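Local atomic coordinates of uncharacterized protein (Cytophaga hutchinsonii, PDB entry 3OMT), a protein that is of unknown function but probably acts as the DNA-binding antitoxin component of a toxin-antitoxin system, as a helix-turn-helix protein of the Xre family. Residues K8-L13 and D45-L50; K22-L27 and K40-D45. All blocks are in the same frame, centred on the assembly; numbering follows the deposited sequence. Where two conformers were deposited one is given.

Overall arrangement
Starting from the N terminus, the chain runs through the irregular segment 8-13 and enters helix 13-20, then helices 24-30 and 35-42, before the loop 45-50 returns to the start. Contact 1 closes this larger loop by joining the N-terminal segment to the linker ahead of helix 50-60. Contact 2 closes a smaller loop within it, packing the start of helix 24-30 on the end of helix 35-42, the two helices placed as in a helix-turn-helix. The contacts share Asp45, and their centres lie about 10 Å apart. Asn11 and Asn44 join them: Asn11 reaches Trp41 O, and Asn44 OD1 accepts from the backbone N of Phe10 and of Asn11.

Contact 1: K8-L13 and D45-L50; sequences KIFNRL and DVQPSL
Asn11 and Gln47 meet amide to amide. The ND2 of Asn11 gives a nearly straight hydrogen bond to OE1 of Gln47, 2.9 Å long with an N-H...O angle of 169°. The acceptor lies close to the plane of the Asn11 amide, while the donor is tilted somewhat from the plane of the Gln47 carbonyl. The two amide planes are 55° apart. Phe10 lies along the same glutamine amide: its CB sits 3.7 Å from CD of Gln47, and ring atom CD2 is 3.6 Å from NE2 of Gln47. The Phe10 and Gln47 side chains cross at about a right angle, with the ring and amide planes roughly midway between parallel and perpendicular. Gln47 reaches both neighbours by folding its chain at chi2 (-60°), which swings the amide across to segment 8-13.

In fold terms, this contact joins the strand-less N-terminal segment to the linker between helices 35-42 and 50-60 of an all-helical Xre-type domain. Pro48 follows Gln47 into that junction, its ring packing on Trp41 and Leu53.

Several bonds set the two amides in place. Asn11 OD1 accepts from the backbone N of Leu13 over 2.9 Å, an Asx turn just where helix 13-20 begins, and ND2 gives a second bond to Trp41 O. That leaves the buried Asn11 amide held at both ends and its rotation fixed. The NE2 of Gln47 in turn donates to Asn44 OD1, which also receives the backbone N of Phe10 and of Asn11. Phe10 and Gln47 also form part of the interface with the second subunit, whose Phe54 meets the Phe10 ring edge-to-face and whose Leu50 packs on Gln47.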
# COMPACT_ATOMS: atom_id res chain seq x y z
N LYS A 8 4.29 7.96 11.44
CA LYS A 8 2.93 8.47 11.36
C LYS A 8 2.47 8.71 9.93
O LYS A 8 1.25 8.75 9.67
CB LYS A 8 2.82 9.77 12.13
CG LYS A 8 3.05 9.58 13.61
CD LYS A 8 2.91 10.90 14.31
CE LYS A 8 3.33 10.77 15.74
NZ LYS A 8 2.47 9.83 16.53
N ILE A 9 3.41 8.88 9.02
CA ILE A 9 3.14 9.21 7.64
C ILE A 9 3.40 8.01 6.74
O ILE A 9 4.51 7.53 6.66
CB ILE A 9 4.00 10.42 7.17
CG1 ILE A 9 3.73 11.66 8.05
CG2 ILE A 9 3.69 10.70 5.66
CD1 ILE A 9 2.23 12.09 8.08
N PHE A 10 2.35 7.55 6.06
CA PHE A 10 2.38 6.37 5.21
C PHE A 10 1.99 6.70 3.78
O PHE A 10 2.57 6.13 2.82
CB PHE A 10 1.43 5.29 5.75
CG PHE A 10 1.78 4.80 7.12
CD1 PHE A 10 2.51 3.64 7.29
CD2 PHE A 10 1.34 5.49 8.23
CE1 PHE A 10 2.82 3.19 8.57
CE2 PHE A 10 1.58 5.03 9.52
CZ PHE A 10 2.37 3.89 9.69
N ASN A 11 1.02 7.59 3.60
CA ASN A 11 0.58 7.94 2.26
C ASN A 11 0.91 9.39 1.96
O ASN A 11 1.10 10.22 2.87
CB ASN A 11 -0.92 7.57 2.04
CG ASN A 11 -1.89 8.58 2.62
OD1 ASN A 11 -1.95 9.72 2.14
ND2 ASN A 11 -2.64 8.17 3.66
N ARG A 12 0.95 9.69 0.68
CA ARG A 12 1.05 11.06 0.21
C ARG A 12 -0.12 11.46 -0.72
O ARG A 12 0.05 12.24 -1.69
CB ARG A 12 2.41 11.32 -0.39
CG ARG A 12 2.80 10.41 -1.48
CD ARG A 12 4.24 10.68 -2.03
NE ARG A 12 4.42 12.02 -2.58
CZ ARG A 12 4.14 12.39 -3.83
NH1 ARG A 12 3.68 11.50 -4.67
NH2 ARG A 12 4.38 13.64 -4.26
N LEU A 13 -1.31 11.01 -0.36
CA LEU A 13 -2.51 11.33 -1.11
C LEU A 13 -2.76 12.82 -1.21
O LEU A 13 -3.07 13.32 -2.30
CB LEU A 13 -3.72 10.64 -0.52
CG LEU A 13 -5.05 10.93 -1.22
CD1 LEU A 13 -5.02 10.57 -2.72
CD2 LEU A 13 -6.16 10.15 -0.46
N ASP A 45 -4.52 9.74 9.18
CA ASP A 45 -5.16 9.16 10.36
C ASP A 45 -5.65 7.76 10.18
O ASP A 45 -5.59 6.95 11.11
CB ASP A 45 -6.25 10.09 10.82
CG ASP A 45 -5.68 11.35 11.47
OD1 ASP A 45 -4.98 11.22 12.50
OD2 ASP A 45 -5.96 12.46 11.01
N VAL A 46 -6.17 7.44 8.99
CA VAL A 46 -6.62 6.11 8.65
C VAL A 46 -6.05 5.84 7.26
O VAL A 46 -6.10 6.72 6.38
CB VAL A 46 -8.16 6.02 8.58
CG1 VAL A 46 -8.61 4.60 8.09
CG2 VAL A 46 -8.76 6.32 9.93
N GLN A 47 -5.51 4.66 7.05
CA GLN A 47 -4.96 4.32 5.76
C GLN A 47 -5.97 3.56 4.93
O GLN A 47 -6.69 2.68 5.43
CB GLN A 47 -3.67 3.47 5.87
CG GLN A 47 -2.60 4.11 6.73
CD GLN A 47 -2.20 5.46 6.14
OE1 GLN A 47 -2.18 5.63 4.93
NE2 GLN A 47 -1.89 6.43 7.01
N PRO A 48 -6.02 3.87 3.64
CA PRO A 48 -6.83 3.03 2.74
C PRO A 48 -6.23 1.64 2.61
O PRO A 48 -5.05 1.48 2.82
CB PRO A 48 -6.74 3.76 1.40
CG PRO A 48 -5.65 4.69 1.54
CD PRO A 48 -5.20 4.85 2.92
N SER A 49 -7.07 0.65 2.28
CA SER A 49 -6.57 -0.65 1.90
C SER A 49 -5.75 -0.57 0.61
O SER A 49 -5.85 0.37 -0.17
CB SER A 49 -7.72 -1.63 1.63
OG SER A 49 -8.49 -1.24 0.51
N LEU A 50 -4.97 -1.60 0.36
CA LEU A 50 -4.18 -1.62 -0.85
C LEU A 50 -5.11 -1.63 -2.06
O LEU A 50 -4.88 -0.88 -3.03
CB LEU A 50 -3.21 -2.78 -0.88
CG LEU A 50 -2.32 -2.84 -2.11
CD1 LEU A 50 -1.45 -1.56 -2.17
CD2 LEU A 50 -1.42 -4.09 -1.99

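Contact 2: K22-L27 and K40-D45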
# COMPACT_ATOMS: atom_id res chain seq x y z
N LYS A 22 -6.96 18.18 -7.85
CA LYS A 22 -8.21 17.60 -7.38
C LYS A 22 -8.40 17.85 -5.89
O LYS A 22 -7.45 18.00 -5.16
CB LYS A 22 -8.24 16.09 -7.65
CG LYS A 22 -8.07 15.75 -9.09
CD LYS A 22 -9.12 16.39 -10.01
CE LYS A 22 -9.08 15.75 -11.35
NZ LYS A 22 -9.98 16.39 -12.35
N THR A 23 -9.64 17.93 -5.46
CA THR A 23 -9.96 18.22 -4.06
C THR A 23 -10.37 16.92 -3.38
O THR A 23 -10.69 15.92 -4.05
CB THR A 23 -11.14 19.21 -4.01
OG1 THR A 23 -12.28 18.59 -4.64
CG2 THR A 23 -10.79 20.54 -4.76
N ASN A 24 -10.45 16.97 -2.06
CA ASN A 24 -11.00 15.86 -1.29
C ASN A 24 -12.43 15.55 -1.72
O ASN A 24 -12.81 14.40 -1.84
CB ASN A 24 -10.99 16.13 0.21
CG ASN A 24 -9.61 16.16 0.82
OD1 ASN A 24 -8.59 16.05 0.12
ND2 ASN A 24 -9.55 16.28 2.16
N LEU A 25 -13.22 16.59 -1.94
CA LEU A 25 -14.62 16.41 -2.45
C LEU A 25 -14.64 15.66 -3.76
O LEU A 25 -15.38 14.70 -3.93
CB LEU A 25 -15.29 17.78 -2.64
CG LEU A 25 -16.70 17.76 -3.27
CD1 LEU A 25 -17.66 17.01 -2.37
CD2 LEU A 25 -17.21 19.21 -3.56
N TRP A 26 -13.78 16.04 -4.69
CA TRP A 26 -13.73 15.32 -5.97
C TRP A 26 -13.48 13.83 -5.76
O TRP A 26 -14.12 12.97 -6.39
CB TRP A 26 -12.63 15.91 -6.85
CG TRP A 26 -12.53 15.32 -8.19
CD1 TRP A 26 -13.17 15.73 -9.34
CD2 TRP A 26 -11.76 14.17 -8.56
NE1 TRP A 26 -12.83 14.91 -10.40
CE2 TRP A 26 -11.98 13.93 -9.96
CE3 TRP A 26 -10.90 13.34 -7.88
CZ2 TRP A 26 -11.38 12.89 -10.66
CZ3 TRP A 26 -10.25 12.29 -8.60
CH2 TRP A 26 -10.51 12.09 -9.97
N LEU A 27 -12.52 13.50 -4.91
CA LEU A 27 -12.16 12.08 -4.72
C LEU A 27 -13.28 11.34 -4.02
O LEU A 27 -13.64 10.20 -4.38
CB LEU A 27 -10.86 11.96 -3.95
CG LEU A 27 -10.29 10.54 -3.81
CD1 LEU A 27 -9.92 10.06 -5.21
CD2 LEU A 27 -9.09 10.58 -2.87
N LYS A 40 -9.65 11.41 6.45
CA LYS A 40 -8.72 10.74 7.34
C LYS A 40 -7.60 10.07 6.55
O LYS A 40 -6.48 9.92 7.05
CB LYS A 40 -9.49 9.74 8.21
CG LYS A 40 -10.29 10.51 9.24
CD LYS A 40 -10.88 9.64 10.31
CE LYS A 40 -11.68 10.49 11.30
NZ LYS A 40 -10.86 11.52 12.02
N TRP A 41 -7.87 9.68 5.31
CA TRP A 41 -6.76 9.22 4.48
C TRP A 41 -5.75 10.40 4.32
O TRP A 41 -4.52 10.25 4.46
CB TRP A 41 -7.18 8.82 3.08
CG TRP A 41 -8.10 7.66 2.96
CD1 TRP A 41 -8.32 6.66 3.87
CD2 TRP A 41 -8.91 7.37 1.83
NE1 TRP A 41 -9.23 5.76 3.36
CE2 TRP A 41 -9.63 6.18 2.12
CE3 TRP A 41 -9.14 8.01 0.59
CZ2 TRP A 41 -10.55 5.61 1.24
CZ3 TRP A 41 -10.07 7.41 -0.31
CH2 TRP A 41 -10.74 6.22 0.04
N CYS A 42 -6.27 11.56 3.95
CA CYS A 42 -5.40 12.67 3.60
C CYS A 42 -4.57 13.17 4.78
O CYS A 42 -3.42 13.59 4.61
CB CYS A 42 -6.24 13.81 2.99
SG CYS A 42 -6.80 13.40 1.33
N THR A 43 -5.12 13.06 5.98
CA THR A 43 -4.36 13.44 7.17
C THR A 43 -3.52 12.30 7.78
O THR A 43 -2.91 12.46 8.86
CB THR A 43 -5.27 14.04 8.25
OG1 THR A 43 -6.30 13.12 8.56
CG2 THR A 43 -5.90 15.33 7.77
N ASN A 44 -3.47 11.15 7.10
CA ASN A 44 -2.74 9.99 7.57
C ASN A 44 -3.24 9.49 8.91
O ASN A 44 -2.50 8.85 9.66
CB ASN A 44 -1.21 10.24 7.58
CG ASN A 44 -0.56 9.90 6.25
OD1 ASN A 44 -0.32 8.72 5.97
ND2 ASN A 44 -0.33 10.93 5.39
N ASP A 45 -4.52 9.74 9.18
CA ASP A 45 -5.16 9.16 10.36
C ASP A 45 -5.65 7.76 10.18
O ASP A 45 -5.59 6.95 11.11
CB ASP A 45 -6.25 10.09 10.82
CG ASP A 45 -5.68 11.35 11.47
OD1 ASP A 45 -4.98 11.22 12.50
OD2 ASP A 45 -5.96 12.46 11.01
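Leu27 and Trp41 cross at about a right angle, and their meeting is an edge contact: methyl CD2 of Leu27 approaches CZ3 of Trp41 at 4.2 Å, near the plane of the indole rather than over a face. On the leucine side CG stands opposite the backbone N (chi1 -174°), extending the isobutyl group from helix 24-30 toward helix 35-42. Leu13 of helix 13-20 packs against both residues, and Ile56 of helix 50-60 also touches the indole, so this pair belongs to the buried interior shared by the helices.

Toward the more open side, Asn24 meets the buried Cys42. The asparagine leaves its helix at an angle, but its amide end comes nearer, CG lying beside the backbone N (chi1 -70°), and OD1 is 3.4 Å from SG of Cys42; CG is 4.0 Å away from the same sulfur. Leu17 of helix 13-20 touches both side chains.

Each helix meets its partner close to one of its ends. Thr23 is the N-cap of helix 24-30, its OG1 accepting from Trp26 N at 3.0 Å. Helix 35-42 finishes in a Schellman motif, with Asp45 N bonded to Lys40 O at 2.9 Å and Asn44, in the positive-phi position, giving its N to Trp41 O. The start of one helix thus faces the finish of the other, in the pair that probably forms the helix-turn-helix of this Xre-family protein. Within the turn, Thr43 OG1 bonds to Asp45 OD2 over 2.6 Å, on the anti side of the carboxylate and 25° out of its plane; OG1 is also close to Ser39 O.

Between the helices themselves, the apolar part is a methyl against an aromatic edge; beside it a thiol sits obliquely off an amide's carbonyl oxygen, out of its plane, a polar approach. Together they imply association by close packing and burial, with no charged pair joining the two segments.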